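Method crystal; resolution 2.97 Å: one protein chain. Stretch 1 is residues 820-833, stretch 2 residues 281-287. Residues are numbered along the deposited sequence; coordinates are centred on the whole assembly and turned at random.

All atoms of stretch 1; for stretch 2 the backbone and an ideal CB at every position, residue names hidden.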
ATOM      1  N   PRO B 820     -24.287 -23.820 -23.104  1.00 45.68           N
ATOM      2  CA  PRO B 820     -22.946 -23.946 -23.683  1.00 48.61           C
ATOM      3  C   PRO B 820     -22.029 -22.792 -23.307  1.00 49.63           C
ATOM      4  O   PRO B 820     -22.467 -21.674 -23.028  1.00 55.25           O
ATOM      5  CB  PRO B 820     -23.218 -23.951 -25.192  1.00 46.91           C
ATOM      6  CG  PRO B 820     -24.456 -23.137 -25.337  1.00 45.76           C
ATOM      7  CD  PRO B 820     -25.289 -23.430 -24.113  1.00 47.44           C
ATOM      8  N   PHE B 821     -20.731 -23.087 -23.305  1.00 50.00           N
ATOM      9  CA  PHE B 821     -19.706 -22.075 -23.109  1.00 42.61           C
ATOM     10  C   PHE B 821     -19.509 -21.284 -24.401  1.00 41.60           C
ATOM     11  O   PHE B 821     -20.189 -21.506 -25.405  1.00 52.77           O
ATOM     12  CB  PHE B 821     -18.396 -22.721 -22.657  1.00 39.42           C
ATOM     13  CG  PHE B 821     -18.478 -23.398 -21.318  1.00 49.40           C
ATOM     14  CD1 PHE B 821     -18.342 -22.670 -20.147  1.00 49.93           C
ATOM     15  CD2 PHE B 821     -18.687 -24.765 -21.229  1.00 53.58           C
ATOM     16  CE1 PHE B 821     -18.415 -23.292 -18.914  1.00 46.24           C
ATOM     17  CE2 PHE B 821     -18.762 -25.392 -19.999  1.00 47.49           C
ATOM     18  CZ  PHE B 821     -18.626 -24.655 -18.840  1.00 43.07           C
ATOM     19  N   TYR B 822     -18.565 -20.344 -24.383  1.00 42.37           N
ATOM     20  CA  TYR B 822     -18.334 -19.453 -25.520  1.00 47.28           C
ATOM     21  C   TYR B 822     -17.122 -19.880 -26.340  1.00 49.68           C
ATOM     22  O   TYR B 822     -16.355 -19.046 -26.828  1.00 50.22           O
ATOM     23  CB  TYR B 822     -18.178 -18.014 -25.035  1.00 43.08           C
ATOM     24  CG  TYR B 822     -19.339 -17.524 -24.197  1.00 45.30           C
ATOM     25  CD1 TYR B 822     -20.520 -17.098 -24.792  1.00 46.52           C
ATOM     26  CD2 TYR B 822     -19.258 -17.496 -22.812  1.00 42.54           C
ATOM     27  CE1 TYR B 822     -21.585 -16.653 -24.031  1.00 41.54           C
ATOM     28  CE2 TYR B 822     -20.318 -17.052 -22.040  1.00 39.82           C
ATOM     29  CZ  TYR B 822     -21.478 -16.633 -22.655  1.00 42.44           C
ATOM     30  OH  TYR B 822     -22.537 -16.191 -21.894  1.00 51.88           O
ATOM     31  N   THR B 823     -16.941 -21.181 -26.506  1.00 47.80           N
ATOM     32  CA  THR B 823     -15.906 -21.788 -27.326  1.00 48.18           C
ATOM     33  C   THR B 823     -16.480 -22.243 -28.657  1.00 53.08           C
ATOM     34  O   THR B 823     -17.695 -22.212 -28.870  1.00 51.95           O
ATOM     35  CB  THR B 823     -15.286 -22.976 -26.587  1.00 44.25           C
ATOM     36  OG1 THR B 823     -16.321 -23.877 -26.174  1.00 46.23           O
ATOM     37  CG2 THR B 823     -14.527 -22.498 -25.378  1.00 42.64           C
ATOM     38  N   PRO B 824     -15.628 -22.643 -29.606  1.00 56.33           N
ATOM     39  CA  PRO B 824     -16.157 -23.322 -30.800  1.00 53.60           C
ATOM     40  C   PRO B 824     -16.957 -24.575 -30.480  1.00 55.38           C
ATOM     41  O   PRO B 824     -17.921 -24.879 -31.193  1.00 61.78           O
ATOM     42  CB  PRO B 824     -14.889 -23.648 -31.600  1.00 53.85           C
ATOM     43  CG  PRO B 824     -13.938 -22.574 -31.221  1.00 52.49           C
ATOM     44  CD  PRO B 824     -14.206 -22.283 -29.768  1.00 56.86           C
ATOM     45  N   THR B 825     -16.600 -25.307 -29.425  1.00 56.35           N
ATOM     46  CA  THR B 825     -17.329 -26.512 -29.047  1.00 53.37           C
ATOM     47  C   THR B 825     -18.423 -26.270 -28.016  1.00 50.38           C
ATOM     48  O   THR B 825     -19.201 -27.188 -27.739  1.00 54.89           O
ATOM     49  CB  THR B 825     -16.367 -27.573 -28.493  1.00 55.26           C
ATOM     50  OG1 THR B 825     -15.771 -27.100 -27.279  1.00 48.28           O
ATOM     51  CG2 THR B 825     -15.277 -27.899 -29.506  1.00 57.64           C
ATOM     52  N   GLY B 826     -18.515 -25.071 -27.449  1.00 52.56           N
ATOM     53  CA  GLY B 826     -19.441 -24.871 -26.353  1.00 56.49           C
ATOM     54  C   GLY B 826     -19.028 -25.572 -25.083  1.00 49.95           C
ATOM     55  O   GLY B 826     -19.862 -25.781 -24.197  1.00 50.20           O
ATOM     56  N   ARG B 827     -17.754 -25.949 -24.982  1.00 50.54           N
ATOM     57  CA  ARG B 827     -17.237 -26.732 -23.873  1.00 55.78           C
ATOM     58  C   ARG B 827     -15.896 -26.165 -23.444  1.00 50.35           C
ATOM     59  O   ARG B 827     -15.249 -25.413 -24.178  1.00 52.33           O
ATOM     60  CB  ARG B 827     -17.072 -28.203 -24.256  1.00 51.11           C
ATOM     61  CG  ARG B 827     -18.368 -28.948 -24.443  1.00 56.70           C
ATOM     62  CD  ARG B 827     -18.127 -30.223 -25.225  1.00 53.73           C
ATOM     63  NE  ARG B 827     -19.308 -31.075 -25.239  1.00 49.44           N
ATOM     64  CZ  ARG B 827     -19.485 -32.107 -24.424  1.00 48.89           C
ATOM     65  NH1 ARG B 827     -20.589 -32.827 -24.502  1.00 53.17           N
ATOM     66  NH2 ARG B 827     -18.558 -32.417 -23.529  1.00 50.65           N
ATOM     67  N   LEU B 828     -15.507 -26.510 -22.226  1.00 41.95           N
ATOM     68  CA  LEU B 828     -14.191 -26.069 -21.741  1.00 52.86           C
ATOM     69  C   LEU B 828     -13.187 -26.768 -22.644  1.00 51.69           C
ATOM     70  O   LEU B 828     -13.284 -27.966 -22.734  1.00 53.03           O
ATOM     71  CB  LEU B 828     -14.049 -26.556 -20.300  1.00 56.99           C
ATOM     72  CG  LEU B 828     -15.055 -25.988 -19.309  1.00 53.54           C
ATOM     73  CD1 LEU B 828     -14.900 -26.641 -17.959  1.00 42.86           C
ATOM     74  CD2 LEU B 828     -14.899 -24.489 -19.179  1.00 49.18           C
ATOM     75  N   GLN B 829     -12.204 -26.057 -23.185  1.00 44.78           N
ATOM     76  CA  GLN B 829     -11.288 -26.709 -24.143  1.00 44.62           C
ATOM     77  C   GLN B 829      -9.869 -26.871 -23.602  1.00 43.98           C
ATOM     78  O   GLN B 829      -9.303 -25.920 -23.123  1.00 40.90           O
ATOM     79  CB  GLN B 829     -11.291 -25.936 -25.458  1.00 43.25           C
ATOM     80  CG  GLN B 829     -12.670 -25.504 -25.903  1.00 46.32           C
ATOM     81  CD  GLN B 829     -12.829 -25.474 -27.400  1.00 52.09           C
ATOM     82  OE1 GLN B 829     -13.921 -25.588 -27.932  1.00 49.82           O
ATOM     83  NE2 GLN B 829     -11.733 -25.325 -28.101  1.00 53.38           N
ATOM     84  N   ALA B 830      -9.351 -28.089 -23.690  1.00 45.97           N
ATOM     85  CA  ALA B 830      -7.954 -28.417 -23.345  1.00 45.92           C
ATOM     86  C   ALA B 830      -7.134 -28.512 -24.627  1.00 48.01           C
ATOM     87  O   ALA B 830      -5.967 -28.836 -24.523  1.00 47.70           O
ATOM     88  CB  ALA B 830      -7.917 -29.678 -22.544  1.00 46.81           C
ATOM     89  N   TYR B 831      -7.775 -28.324 -25.778  1.00 51.42           N
ATOM     90  CA  TYR B 831      -7.160 -28.471 -27.117  1.00 54.22           C
ATOM     91  C   TYR B 831      -7.656 -27.355 -28.032  1.00 53.91           C
ATOM     92  O   TYR B 831      -8.799 -26.966 -27.885  1.00 54.76           O
ATOM     93  CB  TYR B 831      -7.585 -29.809 -27.722  1.00 61.26           C
ATOM     94  CG  TYR B 831      -6.711 -30.253 -28.861  1.00 62.59           C
ATOM     95  CD1 TYR B 831      -5.413 -30.654 -28.632  1.00 58.79           C
ATOM     96  CD2 TYR B 831      -7.165 -30.238 -30.161  1.00 58.53           C
ATOM     97  CE1 TYR B 831      -4.584 -31.040 -29.664  1.00 55.23           C
ATOM     98  CE2 TYR B 831      -6.343 -30.612 -31.204  1.00 64.30           C
ATOM     99  CZ  TYR B 831      -5.053 -31.020 -30.953  1.00 61.12           C
ATOM    100  OH  TYR B 831      -4.222 -31.372 -31.960  1.00 55.74           O
ATOM    101  N   ASN B 832      -6.807 -26.855 -28.931  1.00 51.74           N
ATOM    102  CA  ASN B 832      -7.215 -25.798 -29.895  1.00 57.78           C
ATOM    103  C   ASN B 832      -6.779 -26.239 -31.300  1.00 55.41           C
ATOM    104  O   ASN B 832      -5.590 -26.393 -31.500  1.00 47.20           O
ATOM    105  CB  ASN B 832      -6.738 -24.416 -29.438  1.00 54.43           C
ATOM    106  CG  ASN B 832      -7.540 -23.828 -28.295  1.00 51.82           C
ATOM    107  OD1 ASN B 832      -7.224 -24.015 -27.135  1.00 48.74           O
ATOM    108  ND2 ASN B 832      -8.578 -23.087 -28.607  1.00 55.33           N
ATOM    109  N   ASP B 833      -7.715 -26.376 -32.247  1.00 59.60           N
ATOM    110  CA  ASP B 833      -7.370 -26.912 -33.559  1.00 57.11           C
ATOM    111  C   ASP B 833      -7.214 -25.831 -34.623  1.00 58.88           C
ATOM    112  O   ASP B 833      -7.053 -26.165 -35.801  1.00 62.19           O
ATOM    113  CB  ASP B 833      -8.406 -27.948 -34.010  1.00 57.08           C
ATOM    114  CG  ASP B 833      -9.801 -27.367 -34.152  1.00 65.38           C
ATOM    115  OD1 ASP B 833     -10.006 -26.189 -33.792  1.00 72.07           O
ATOM    116  OD2 ASP B 833     -10.697 -28.099 -34.625  1.00 56.10           O
ATOM    117  N   UNK B 281      -9.904 -16.853 -23.507  1.00 44.11           N
ATOM    118  CA  UNK B 281     -10.635 -16.988 -24.779  1.00 43.78           C
ATOM    119  C   UNK B 281     -10.458 -18.345 -25.438  1.00 42.47           C
ATOM    120  O   UNK B 281     -11.326 -18.757 -26.217  1.00 45.52           O
ATOM    121  CB  UNK B 281     -10.184 -15.899 -25.755  1.00 43.78           C
ATOM    122  N   UNK B 282      -9.363 -19.050 -25.150  1.00 42.21           N
ATOM    123  CA  UNK B 282      -9.153 -20.376 -25.721  1.00 45.27           C
ATOM    124  C   UNK B 282      -9.884 -21.452 -24.926  1.00 44.05           C
ATOM    125  O   UNK B 282     -10.437 -22.390 -25.510  1.00 46.07           O
ATOM    126  CB  UNK B 282      -7.658 -20.695 -25.779  1.00 45.27           C
ATOM    127  N   UNK B 283      -9.895 -21.334 -23.595  1.00 41.76           N
ATOM    128  CA  UNK B 283     -10.434 -22.401 -22.759  1.00 42.36           C
ATOM    129  C   UNK B 283     -11.952 -22.322 -22.642  1.00 40.37           C
ATOM    130  O   UNK B 283     -12.636 -23.348 -22.739  1.00 46.73           O
ATOM    131  CB  UNK B 283      -9.803 -22.347 -21.366  1.00 42.36           C
ATOM    132  N   UNK B 284     -12.499 -21.123 -22.433  1.00 39.41           N
ATOM    133  CA  UNK B 284     -13.941 -20.956 -22.312  1.00 38.11           C
ATOM    134  C   UNK B 284     -14.516 -19.845 -23.179  1.00 38.22           C
ATOM    135  O   UNK B 284     -15.744 -19.731 -23.258  1.00 43.90           O
ATOM    136  CB  UNK B 284     -14.298 -20.684 -20.849  1.00 38.11           C
ATOM    137  N   UNK B 285     -13.686 -19.030 -23.825  1.00 41.71           N
ATOM    138  CA  UNK B 285     -14.184 -18.047 -24.768  1.00 44.55           C
ATOM    139  C   UNK B 285     -14.779 -16.797 -24.164  1.00 48.22           C
ATOM    140  O   UNK B 285     -15.546 -16.104 -24.838  1.00 43.81           O
ATOM    141  CB  UNK B 285     -15.239 -18.705 -25.660  1.00 44.55           C
ATOM    142  N   UNK B 286     -14.445 -16.481 -22.918  1.00 51.69           N
ATOM    143  CA  UNK B 286     -14.904 -15.268 -22.260  1.00 45.25           C
ATOM    144  C   UNK B 286     -13.701 -14.405 -21.913  1.00 45.44           C
ATOM    145  O   UNK B 286     -12.591 -14.913 -21.722  1.00 42.86           O
ATOM    146  CB  UNK B 286     -15.720 -15.596 -21.008  1.00 45.25           C
ATOM    147  N   UNK B 287     -13.931 -13.091 -21.854  1.00 40.69           N
ATOM    148  CA  UNK B 287     -12.849 -12.143 -21.598  1.00 44.24           C
ATOM    149  C   UNK B 287     -12.048 -12.527 -20.358  1.00 48.53           C
ATOM    150  O   UNK B 287     -10.818 -12.632 -20.407  1.00 49.05           O
ATOM    151  CB  UNK B 287     -13.412 -10.729 -21.438  1.00 44.24           C
TER

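Position 281 lies in the last helical residues of its segment, with phi/psi of -60/-25. Its CA-to-CB bond points away and the ideal CB finds nothing of stretch 1 within 5.5 Å, so this contact leaves the choice open. The deposited residue is Pro281, whose ring suits that phi.

Position 282 is helical too, and its CB points sideways, 3.6 Å from Asn832 OD1. A small polar group could answer that amide, and a long apolar or aromatic side chain could run past it. The deposited residue is Phe282, in the m rotamer (chi1 -64°). Its ring meets the amide at the edge, near the ring plane, with CD1 3.6 Å from Asn832 ND2. The contact is one of packing.

At position 283 the backbone does the work. Its carbonyl, near the end of the helix, accepts from Gln829 N: the N to O distance at 283 is 2.8 Å and the N-H...O angle 155°. The same oxygen receives a CA-H...O contact from Leu828 CA at 3.3 Å. CB points away overall, yet its ideal position is 4.0 Å from Gln829 O, so a compact residue fits easily, and larger ones could lead outward. It is Ser283, whose OG hydrogen-bonds to a residue adjoining the stretch.

Position 284 is the first to leave helical phi/psi, at -131/-8. Its carbonyl takes a weak hydrogen bond from Tyr822 N, with 3.1 Å between that N and the O of 284. The ideal CB, directed sideways, stands 4.2 Å from Leu828 CD2 and 4.6 Å from Phe821 CD1, so an apolar base is welcome whatever the tip. His284 supplies its CB to Leu828 CD2 and, with chi1 at 54° (p), leads its imidazole away.

Position 285 is the most restrictive. Phi is +78°, which by itself favours glycine, and a CB would point toward stretch 1 and clash with Tyr822 O at 1.7 Å. Gly285 is found. Without a side chain, its CA approaches Tyr822 O to 3.2 Å in a nearly straight CA-H...O contact (168°).

Position 286 adopts extended angles, -118/152. Its ideal CB, pointing sideways, is 4.4 Å from Tyr822 CD2, inviting a branched aliphatic or other apolar side chain. Leu286, with chi1 t, brings CD1 to 3.8 Å from Tyr822 CE2, oblique to the ring.

Position 287 is beyond reach of stretch 1, which sets no preference; Gln287 bonds through NE2 elsewhere in the structure.

Stretch 2 (281-287) PFSHGLQ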
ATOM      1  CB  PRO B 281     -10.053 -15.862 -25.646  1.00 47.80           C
ATOM      2  CG  PRO B 281      -9.560 -14.861 -24.669  1.00 48.59           C
ATOM      3  CD  PRO B 281      -9.037 -15.659 -23.512  1.00 42.22           C
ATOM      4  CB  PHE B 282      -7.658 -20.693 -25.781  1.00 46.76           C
ATOM      5  CG  PHE B 282      -6.881 -19.792 -26.698  1.00 46.06           C
ATOM      6  CD1 PHE B 282      -6.859 -20.022 -28.063  1.00 46.56           C
ATOM      7  CD2 PHE B 282      -6.167 -18.719 -26.194  1.00 45.20           C
ATOM      8  CE1 PHE B 282      -6.142 -19.195 -28.907  1.00 45.18           C
ATOM      9  CE2 PHE B 282      -5.449 -17.888 -27.032  1.00 39.19           C
ATOM     10  CZ  PHE B 282      -5.436 -18.127 -28.390  1.00 43.86           C
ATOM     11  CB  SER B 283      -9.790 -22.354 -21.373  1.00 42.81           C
ATOM     12  OG  SER B 283      -8.397 -22.600 -21.451  1.00 44.02           O
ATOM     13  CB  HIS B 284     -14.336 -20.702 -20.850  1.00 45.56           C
ATOM     14  CG  HIS B 284     -13.609 -19.559 -20.217  1.00 47.91           C
ATOM     15  ND1 HIS B 284     -14.020 -18.251 -20.352  1.00 50.87           N
ATOM     16  CD2 HIS B 284     -12.504 -19.528 -19.437  1.00 36.20           C
ATOM     17  CE1 HIS B 284     -13.196 -17.462 -19.685  1.00 48.66           C
ATOM     18  NE2 HIS B 284     -12.269 -18.213 -19.118  1.00 37.21           N
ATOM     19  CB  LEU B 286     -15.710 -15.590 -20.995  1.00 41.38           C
ATOM     20  CG  LEU B 286     -16.739 -14.575 -20.498  1.00 43.93           C
ATOM     21  CD1 LEU B 286     -17.837 -15.321 -19.786  1.00 41.20           C
ATOM     22  CD2 LEU B 286     -16.117 -13.548 -19.565  1.00 47.67           C
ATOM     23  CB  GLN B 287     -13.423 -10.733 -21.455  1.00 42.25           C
ATOM     24  CG  GLN B 287     -12.379  -9.632 -21.421  1.00 41.52           C
ATOM     25  CD  GLN B 287     -12.975  -8.272 -21.111  1.00 42.05           C
ATOM     26  OE1 GLN B 287     -14.133  -8.166 -20.705  1.00 42.05           O
ATOM     27  NE2 GLN B 287     -12.186  -7.222 -21.306  1.00 44.52           N
TER
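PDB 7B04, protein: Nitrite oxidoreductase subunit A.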